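Side-chain contacts in N-hydroxyarylamine O-acetyltransferase (Bacillus cereus, PDB 4DMO), which acetylates arylamines and probably also acts as an N-hydroxyarylamine O-acetyltransferase: residues A[76-81]-A[124-129]; A[109-114]-A[195-200]; A[215-220]-A[251-256]. One frame throughout, in Å; residues are numbered along the deposited sequence.

Contact 1: A[76-81]-A[124-129]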
loop_
_atom_site.group_PDB
_atom_site.type_symbol
_atom_site.label_atom_id
_atom_site.label_comp_id
_atom_site.label_asym_id
_atom_site.label_seq_id
_atom_site.Cartn_x
_atom_site.Cartn_y
_atom_site.Cartn_z
ATOM N N PRO A 76 6.845 -1.786 -3.360
ATOM C CA PRO A 76 8.201 -1.693 -3.924
ATOM C C PRO A 76 8.788 -0.288 -3.808
ATOM O O PRO A 76 9.988 -0.158 -3.592
ATOM C CB PRO A 76 7.999 -2.081 -5.378
ATOM C CG PRO A 76 6.804 -3.021 -5.328
ATOM C CD PRO A 76 5.897 -2.382 -4.310
ATOM N N THR A 77 7.964 0.747 -3.907
ATOM C CA THR A 77 8.460 2.102 -3.680
ATOM C C THR A 77 9.136 2.211 -2.318
ATOM O O THR A 77 10.203 2.789 -2.205
ATOM C CB THR A 77 7.328 3.165 -3.745
ATOM O OG1 THR A 77 6.754 3.162 -5.040
ATOM C CG2 THR A 77 7.853 4.564 -3.462
ATOM N N MET A 78 8.478 1.690 -1.280
ATOM C CA MET A 78 8.982 1.786 0.085
ATOM C C MET A 78 10.215 0.886 0.210
ATOM O O MET A 78 11.256 1.277 0.721
ATOM C CB MET A 78 7.889 1.396 1.081
ATOM C CG MET A 78 8.363 1.216 2.527
ATOM S SD MET A 78 9.030 2.713 3.301
ATOM C CE MET A 78 7.532 3.595 3.668
ATOM N N TYR A 79 10.096 -0.308 -0.324
ATOM C CA TYR A 79 11.238 -1.189 -0.454
ATOM C C TYR A 79 12.503 -0.450 -0.953
ATOM O O TYR A 79 13.530 -0.498 -0.285
ATOM C CB TYR A 79 10.870 -2.317 -1.410
ATOM C CG TYR A 79 12.033 -3.143 -1.872
ATOM C CD1 TYR A 79 12.658 -4.010 -1.006
ATOM C CD2 TYR A 79 12.488 -3.075 -3.192
ATOM C CE1 TYR A 79 13.714 -4.778 -1.415
ATOM C CE2 TYR A 79 13.538 -3.847 -3.615
ATOM C CZ TYR A 79 14.147 -4.701 -2.712
ATOM O OH TYR A 79 15.197 -5.476 -3.091
ATOM N N TYR A 80 12.440 0.225 -2.109
ATOM C CA TYR A 80 13.616 0.941 -2.644
ATOM C C TYR A 80 14.114 2.023 -1.707
ATOM O O TYR A 80 15.322 2.143 -1.487
ATOM C CB TYR A 80 13.360 1.558 -4.031
ATOM C CG TYR A 80 13.123 0.520 -5.107
ATOM C CD1 TYR A 80 14.094 -0.405 -5.446
ATOM C CD2 TYR A 80 11.900 0.445 -5.745
ATOM C CE1 TYR A 80 13.847 -1.346 -6.402
ATOM C CE2 TYR A 80 11.649 -0.479 -6.685
ATOM C CZ TYR A 80 12.616 -1.382 -7.019
ATOM O OH TYR A 80 12.347 -2.318 -7.984
ATOM N N PHE A 81 13.199 2.774 -1.115
ATOM C CA PHE A 81 13.603 3.771 -0.150
ATOM C C PHE A 81 14.345 3.122 1.006
ATOM O O PHE A 81 15.379 3.642 1.456
ATOM C CB PHE A 81 12.414 4.495 0.426
ATOM C CG PHE A 81 12.770 5.384 1.564
ATOM C CD1 PHE A 81 13.376 6.599 1.340
ATOM C CD2 PHE A 81 12.533 4.993 2.863
ATOM C CE1 PHE A 81 13.720 7.425 2.397
ATOM C CE2 PHE A 81 12.875 5.813 3.922
ATOM C CZ PHE A 81 13.465 7.030 3.682
ATOM N N ILE A 124 6.699 -4.773 6.423
ATOM C CA ILE A 124 6.443 -3.370 6.105
ATOM C C ILE A 124 5.297 -3.242 5.075
ATOM O O ILE A 124 5.457 -3.570 3.893
ATOM C CB ILE A 124 7.729 -2.708 5.567
ATOM C CG1 ILE A 124 8.898 -2.998 6.528
ATOM C CG2 ILE A 124 7.509 -1.214 5.325
ATOM C CD1 ILE A 124 8.647 -2.589 8.015
ATOM N N GLU A 125 4.148 -2.764 5.537
ATOM C CA GLU A 125 2.946 -2.742 4.710
ATOM C C GLU A 125 2.398 -1.338 4.561
ATOM O O GLU A 125 1.803 -0.772 5.487
ATOM C CB GLU A 125 1.861 -3.671 5.280
ATOM C CG GLU A 125 0.594 -3.736 4.458
ATOM C CD GLU A 125 0.866 -4.152 3.021
ATOM O OE1 GLU A 125 1.213 -5.338 2.800
ATOM O OE2 GLU A 125 0.697 -3.294 2.116
ATOM N N VAL A 126 2.570 -0.798 3.351
ATOM C CA VAL A 126 2.099 0.544 3.028
ATOM C C VAL A 126 1.138 0.578 1.817
ATOM O O VAL A 126 0.712 1.666 1.390
ATOM C CB VAL A 126 3.291 1.489 2.783
ATOM C CG1 VAL A 126 4.145 1.525 4.029
ATOM C CG2 VAL A 126 4.100 1.019 1.587
ATOM N N GLY A 127 0.738 -0.603 1.323
ATOM C CA GLY A 127 -0.012 -0.680 0.086
ATOM C C GLY A 127 -1.334 -1.406 0.079
ATOM O O GLY A 127 -1.945 -1.573 -0.984
ATOM N N PHE A 128 -1.790 -1.814 1.245
ATOM C CA PHE A 128 -2.982 -2.662 1.360
ATOM C C PHE A 128 -4.214 -1.793 1.473
ATOM O O PHE A 128 -4.935 -1.854 2.473
ATOM C CB PHE A 128 -2.884 -3.549 2.623
ATOM C CG PHE A 128 -3.892 -4.670 2.690
ATOM C CD1 PHE A 128 -4.388 -5.093 3.907
ATOM C CD2 PHE A 128 -4.320 -5.319 1.545
ATOM C CE1 PHE A 128 -5.311 -6.146 3.988
ATOM C CE2 PHE A 128 -5.230 -6.358 1.620
ATOM C CZ PHE A 128 -5.718 -6.776 2.855
ATOM N N GLY A 129 -4.472 -1.003 0.443
ATOM C CA GLY A 129 -5.575 -0.051 0.479
ATOM C C GLY A 129 -5.471 0.889 1.670
ATOM O O GLY A 129 -4.429 1.483 1.921
#
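Met78 of helix 71-84 lies across Ile124 and Val126, its chain meeting each of the two branched side chains at about a right angle; the contact joins helix and sheet in the arylamine N-acetyltransferase fold, where strand 120-124 runs out into a loop. With CG anti to the backbone N (chi1 170°) and the chain bent at both following torsions, Met78 spreads three carbons over its two partners. Its CG rests 3.8 Å from Ile124 CG2, the branch of the isoleucine that does the touching, while the longer branch leads away. Val126 uses its two methyls separately: CG2 sits 3.8 Å from Met78 CB, near the root of the methionine, and CG1 lies 4.0 Å from Met78 CE at its end. No hydrogen bond spans the two segments. Met34 of helix 27-37 touches both Met78 and Val126, and Phe10 of helix 5-14 also packs on the methionine, so the joint is buried among helices.

Glu125, between the two apolar residues, leaves the backbone away from helix 71-84. Its OE1 bonds His110 NE2, a pairing consistent with the Glu and His of the catalytic triad. Asn75, one turn before Met78, links helix and loop a second way: its ND2 donates to Glu125 OE2 and its OD1 accepts from Val126 N. That same OE2 takes a further bond on its anti lone pair, from Gly127 N at 2.8 Å with an N-H...O angle of 150°.

Contact 2: A[109-114]-A[195-200]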
loop_
_atom_site.group_PDB
_atom_site.type_symbol
_atom_site.label_atom_id
_atom_site.label_comp_id
_atom_site.label_asym_id
_atom_site.label_seq_id
_atom_site.Cartn_x
_atom_site.Cartn_y
_atom_site.Cartn_z
ATOM N N GLY A 109 -1.700 -11.707 -6.299
ATOM C CA GLY A 109 -1.997 -10.322 -6.593
ATOM C C GLY A 109 -1.333 -9.337 -5.640
ATOM O O GLY A 109 -1.317 -8.137 -5.903
ATOM N N HIS A 110 -0.777 -9.821 -4.537
ATOM C CA HIS A 110 -0.216 -8.911 -3.557
ATOM C C HIS A 110 1.301 -8.956 -3.503
ATOM O O HIS A 110 1.940 -10.006 -3.655
ATOM C CB HIS A 110 -0.778 -9.185 -2.148
ATOM C CG HIS A 110 -0.496 -8.094 -1.150
ATOM N ND1 HIS A 110 -1.237 -6.929 -1.094
ATOM C CD2 HIS A 110 0.428 -7.992 -0.156
ATOM C CE1 HIS A 110 -0.787 -6.162 -0.111
ATOM N NE2 HIS A 110 0.212 -6.794 0.483
ATOM N N ILE A 111 1.874 -7.797 -3.248
ATOM C CA ILE A 111 3.297 -7.687 -3.001
ATOM C C ILE A 111 3.472 -6.874 -1.757
ATOM O O ILE A 111 2.723 -5.941 -1.534
ATOM C CB ILE A 111 4.012 -6.969 -4.119
ATOM C CG1 ILE A 111 3.901 -7.765 -5.407
ATOM C CG2 ILE A 111 5.471 -6.683 -3.743
ATOM C CD1 ILE A 111 4.677 -9.046 -5.412
ATOM N N ALA A 112 4.464 -7.220 -0.954
ATOM C CA ALA A 112 4.765 -6.496 0.284
ATOM C C ALA A 112 6.254 -6.585 0.558
ATOM O O ALA A 112 7.010 -7.224 -0.187
ATOM C CB ALA A 112 3.978 -7.064 1.454
ATOM N N THR A 113 6.664 -5.949 1.642
ATOM C CA THR A 113 8.061 -5.802 1.983
ATOM C C THR A 113 8.352 -6.399 3.354
ATOM O O THR A 113 7.585 -6.192 4.289
ATOM C CB THR A 113 8.410 -4.301 2.040
ATOM O OG1 THR A 113 8.095 -3.670 0.795
ATOM C CG2 THR A 113 9.876 -4.096 2.339
ATOM N N VAL A 114 9.446 -7.134 3.501
ATOM C CA VAL A 114 9.859 -7.562 4.839
ATOM C C VAL A 114 11.229 -6.957 5.164
ATOM O O VAL A 114 12.104 -6.809 4.292
ATOM C CB VAL A 114 9.898 -9.086 5.011
ATOM C CG1 VAL A 114 8.513 -9.685 4.757
ATOM C CG2 VAL A 114 10.924 -9.665 4.090
ATOM N N GLU A 195 11.598 -7.902 -8.600
ATOM C CA GLU A 195 10.719 -7.042 -9.387
ATOM C C GLU A 195 9.925 -7.816 -10.408
ATOM O O GLU A 195 8.851 -7.391 -10.804
ATOM C CB GLU A 195 11.526 -5.966 -10.129
ATOM C CG GLU A 195 12.071 -4.885 -9.226
ATOM C CD GLU A 195 13.345 -5.326 -8.506
ATOM O OE1 GLU A 195 13.919 -4.535 -7.696
ATOM O OE2 GLU A 195 13.753 -6.491 -8.733
ATOM N N GLU A 196 10.457 -8.931 -10.878
ATOM C CA GLU A 196 9.751 -9.703 -11.902
ATOM C C GLU A 196 8.451 -10.262 -11.319
ATOM O O GLU A 196 7.438 -10.371 -12.022
ATOM C CB GLU A 196 10.626 -10.831 -12.472
ATOM C CG GLU A 196 10.215 -11.269 -13.886
ATOM C CD GLU A 196 10.946 -12.516 -14.384
ATOM O OE1 GLU A 196 11.209 -13.446 -13.577
ATOM O OE2 GLU A 196 11.257 -12.560 -15.597
ATOM N N LYS A 197 8.470 -10.638 -10.038
ATOM C CA LYS A 197 7.238 -11.088 -9.407
ATOM C C LYS A 197 6.289 -9.889 -9.255
ATOM O O LYS A 197 5.078 -10.019 -9.423
ATOM C CB LYS A 197 7.496 -11.721 -8.052
ATOM C CG LYS A 197 6.330 -12.539 -7.563
ATOM C CD LYS A 197 5.935 -13.597 -8.589
ATOM C CE LYS A 197 5.186 -14.793 -7.963
ATOM N NZ LYS A 197 4.471 -15.568 -9.039
ATOM N N ALA A 198 6.849 -8.715 -8.984
ATOM C CA ALA A 198 6.046 -7.491 -8.897
ATOM C C ALA A 198 5.376 -7.182 -10.233
ATOM O O ALA A 198 4.198 -6.819 -10.271
ATOM C CB ALA A 198 6.898 -6.347 -8.458
ATOM N N ASN A 199 6.106 -7.364 -11.334
ATOM C CA ASN A 199 5.535 -7.094 -12.638
ATOM C C ASN A 199 4.463 -8.096 -12.942
ATOM O O ASN A 199 3.451 -7.767 -13.543
ATOM C CB ASN A 199 6.602 -7.075 -13.736
ATOM C CG ASN A 199 7.413 -5.795 -13.704
ATOM O OD1 ASN A 199 6.894 -4.725 -13.992
ATOM N ND2 ASN A 199 8.678 -5.892 -13.320
ATOM N N THR A 200 4.665 -9.315 -12.477
ATOM C CA THR A 200 3.671 -10.361 -12.632
ATOM C C THR A 200 2.398 -10.096 -11.838
ATOM O O THR A 200 1.275 -10.405 -12.284
ATOM C CB THR A 200 4.313 -11.728 -12.262
ATOM O OG1 THR A 200 5.176 -12.120 -13.341
ATOM C CG2 THR A 200 3.259 -12.826 -12.017
#
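Ile111 meets helix 195-207 near its start, setting the end of its longer branch against the backbone of Lys197 and Ala198. The close part is small, an aliphatic branch against helix backbone: Ile111 CG1 and CD1 both lie over Ala198 CA, with CD1 at 4.1 Å, and the same CD1 stands 4.1 Å from Lys197 O. Because CG1 is anti to the carbonyl carbon (chi1 -64°), this branch projects from the strand to the helix, a close approach consistent with the small Ala198 side chain at this point. Around this buried patch Tyr72 and Leu91 touch Ile111, and Ile53 touches Ala198.

On the looser side, Lys197 lends only the base of its chain, its CG 4.4 Å from Ile111 CD1, and its end leads away from the strand. Farther round the helix, where Glu196 is exposed, the contacts become polar and local. Glu196 O accepts from Thr200 N and, at 3.1 Å, from Thr200 OG1, the two donors arriving from opposite faces of the carbonyl plane.

Next to Ile111, Gly109 and His110 both face Gly94 in a classic beta bulge where strand 103-117 is interrupted. His110 touches Cys71 at the start of helix 71-84, and with Glu125 these residues fit the Cys-His-Glu triad of this acetyltransferase, so the contact packs a helix beside the strand that carries the probable catalytic histidine.

Contact 3: A[215-220]-A[251-256]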
loop_
_atom_site.group_PDB
_atom_site.type_symbol
_atom_site.label_atom_id
_atom_site.label_comp_id
_atom_site.label_asym_id
_atom_site.label_seq_id
_atom_site.Cartn_x
_atom_site.Cartn_y
_atom_site.Cartn_z
ATOM N N LYS A 215 -11.777 -2.489 -13.385
ATOM C CA LYS A 215 -13.124 -2.156 -13.883
ATOM C C LYS A 215 -13.418 -0.645 -13.780
ATOM O O LYS A 215 -13.667 0.034 -14.779
ATOM C CB LYS A 215 -14.201 -2.917 -13.086
ATOM C CG LYS A 215 -13.900 -4.389 -12.799
ATOM C CD LYS A 215 -13.881 -5.234 -14.065
ATOM C CE LYS A 215 -14.018 -6.707 -13.731
ATOM N NZ LYS A 215 -12.918 -7.181 -12.848
ATOM N N VAL A 216 -13.387 -0.123 -12.560
ATOM C CA VAL A 216 -13.792 1.258 -12.284
ATOM C C VAL A 216 -12.721 1.972 -11.469
ATOM O O VAL A 216 -11.921 1.319 -10.804
ATOM C CB VAL A 216 -15.119 1.283 -11.486
ATOM C CG1 VAL A 216 -16.230 0.606 -12.277
ATOM C CG2 VAL A 216 -14.955 0.613 -10.167
ATOM N N PRO A 217 -12.701 3.310 -11.508
ATOM C CA PRO A 217 -11.738 4.050 -10.675
ATOM C C PRO A 217 -11.944 3.782 -9.200
ATOM O O PRO A 217 -13.077 3.737 -8.732
ATOM C CB PRO A 217 -12.074 5.506 -10.962
ATOM C CG PRO A 217 -12.769 5.464 -12.351
ATOM C CD PRO A 217 -13.547 4.202 -12.312
ATOM N N LEU A 218 -10.831 3.627 -8.494
ATOM C CA LEU A 218 -10.804 3.391 -7.069
ATOM C C LEU A 218 -9.623 4.186 -6.490
ATOM O O LEU A 218 -8.473 3.978 -6.883
ATOM C CB LEU A 218 -10.624 1.906 -6.845
ATOM C CG LEU A 218 -10.983 1.280 -5.517
ATOM C CD1 LEU A 218 -10.924 -0.246 -5.680
ATOM C CD2 LEU A 218 -10.039 1.723 -4.443
ATOM N N ILE A 219 -9.905 5.130 -5.602
ATOM C CA ILE A 219 -8.858 5.931 -4.958
ATOM C C ILE A 219 -9.155 6.049 -3.468
ATOM O O ILE A 219 -10.206 6.551 -3.106
ATOM C CB ILE A 219 -8.776 7.368 -5.491
ATOM C CG1 ILE A 219 -8.538 7.414 -7.018
ATOM C CG2 ILE A 219 -7.659 8.103 -4.780
ATOM C CD1 ILE A 219 -9.800 7.565 -7.803
ATOM N N VAL A 220 -8.221 5.630 -2.610
ATOM C CA VAL A 220 -8.386 5.838 -1.175
ATOM C C VAL A 220 -7.098 6.409 -0.563
ATOM O O VAL A 220 -5.992 6.112 -1.010
ATOM C CB VAL A 220 -8.793 4.523 -0.463
ATOM C CG1 VAL A 220 -7.817 3.465 -0.742
ATOM C CG2 VAL A 220 -8.867 4.694 1.048
ATOM N N MET A 251 -17.730 16.007 -14.028
ATOM C CA MET A 251 -17.264 17.392 -13.948
ATOM C C MET A 251 -16.533 17.667 -12.651
ATOM O O MET A 251 -15.702 18.571 -12.576
ATOM C CB MET A 251 -18.440 18.364 -14.053
ATOM C CG MET A 251 -19.401 18.060 -15.197
ATOM S SD MET A 251 -20.905 19.071 -15.156
ATOM C CE MET A 251 -21.451 18.912 -16.868
ATOM N N GLN A 252 -16.881 16.941 -11.601
ATOM C CA GLN A 252 -16.276 17.215 -10.297
ATOM C C GLN A 252 -15.081 16.301 -10.022
ATOM O O GLN A 252 -14.428 16.403 -8.975
ATOM C CB GLN A 252 -17.278 16.958 -9.190
ATOM C CG GLN A 252 -18.503 17.794 -9.233
ATOM C CD GLN A 252 -19.577 17.261 -8.324
ATOM O OE1 GLN A 252 -20.368 16.411 -8.716
ATOM N NE2 GLN A 252 -19.627 17.771 -7.101
ATOM N N TYR A 253 -14.827 15.376 -10.935
ATOM C CA TYR A 253 -13.961 14.248 -10.650
ATOM C C TYR A 253 -12.481 14.632 -10.725
ATOM O O TYR A 253 -11.656 14.111 -9.968
ATOM C CB TYR A 253 -14.303 13.147 -11.620
ATOM C CG TYR A 253 -13.421 11.967 -11.542
ATOM C CD1 TYR A 253 -12.394 11.816 -12.443
ATOM C CD2 TYR A 253 -13.620 10.988 -10.591
ATOM C CE1 TYR A 253 -11.587 10.744 -12.403
ATOM C CE2 TYR A 253 -12.809 9.897 -10.549
ATOM C CZ TYR A 253 -11.784 9.801 -11.459
ATOM O OH TYR A 253 -10.944 8.736 -11.468
ATOM N N THR A 254 -12.151 15.578 -11.603
ATOM C CA THR A 254 -10.767 16.043 -11.749
ATOM C C THR A 254 -10.337 16.911 -10.604
ATOM O O THR A 254 -9.227 16.779 -10.075
ATOM C CB THR A 254 -10.566 16.862 -13.041
ATOM O OG1 THR A 254 -10.542 15.982 -14.163
ATOM C CG2 THR A 254 -9.245 17.665 -12.992
ATOM N N ASN A 255 -11.215 17.826 -10.234
ATOM C CA ASN A 255 -10.974 18.665 -9.079
ATOM C C ASN A 255 -10.776 17.832 -7.814
ATOM O O ASN A 255 -9.821 18.042 -7.085
ATOM C CB ASN A 255 -12.117 19.670 -8.905
ATOM C CG ASN A 255 -12.139 20.710 -10.003
ATOM O OD1 ASN A 255 -11.100 21.074 -10.542
ATOM N ND2 ASN A 255 -13.324 21.159 -10.365
ATOM N N LEU A 256 -11.663 16.884 -7.574
ATOM C CA LEU A 256 -11.567 16.030 -6.411
ATOM C C LEU A 256 -10.273 15.204 -6.379
ATOM O O LEU A 256 -9.698 14.971 -5.319
ATOM C CB LEU A 256 -12.774 15.103 -6.345
ATOM C CG LEU A 256 -14.057 15.746 -5.792
ATOM C CD1 LEU A 256 -15.285 14.826 -5.962
ATOM C CD2 LEU A 256 -13.892 16.131 -4.330
#
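Pro217 and Ile219 receive the end of the Tyr253 side chain, which reaches from helix 250-261 to the proline and to Ile219 in strand 218-223. The two elements belong to the C-terminal antiparallel sheet and its helix, which probably correspond to the alpha/beta lid described for arylamine N-acetyltransferases. The tyrosine oxygen makes the nearest approaches: Tyr253 OH lies 3.5 Å from Pro217 CB and 3.8 Å from Pro217 CG, and Ile219 CD1 stands 4.0 Å from the same OH. Pro217 CB also packs on the ring carbon CZ of Tyr253 at 4.3 Å, and the Tyr253 side chain crosses those of Pro217 and Ile219 at a slant. No hydrogen bond crosses between the segments, so the helix is joined to the strand here by van der Waals contact alone. Pro217 CA and Tyr253 CA are 10.4 Å apart, a separation the tyrosine bridges with its CG anti to the backbone N (chi1 175°), which extends the ring toward the strand.

In the next shell, Leu43 of the short helix 43-46 touches all three residues and Leu46 adds to the cover of Pro217. Ile219 is also packed by Leu257 and Phe261, farther along the same helix as Tyr253. Asn42 fixes the backbone on both flanks of the proline: its ND2 bonds Val216 O and its OD1 accepts from Leu218 N. Backbone bonds from Ile219 to Leu230 and from Val220 to Phe40 then tie the strand to its neighbours in the sheet. On the helix side, Gln252 OE1 accepts from Thr249 N, while Gln252 O closes the turn around Tyr253 by accepting from Leu256 N at 3.1 Å.

How the contacts relate
Contacts 1 and 2 lie close together, their centres 10 Å apart, and helix 71-84 of contact 1 packs on strand 103-117 of contact 2. Thr113 O takes a probable hydrogen bond from Ile124 N at 2.7 Å, and Tyr80 OH makes another with Glu195 OE1. Contact 1 is the more central, its touching residues all buried and its apolar core backed by polar bonds around the probable triad; contact 2 grades from a buried isoleucine to a partly exposed lysine. Contact 3 lies farthest from the chain centre, setting a partly exposed tyrosine end against a buried proline and isoleucine. It touches contact 1 only lightly, Gly129 C lying 4.2 Å from Val220 CG1.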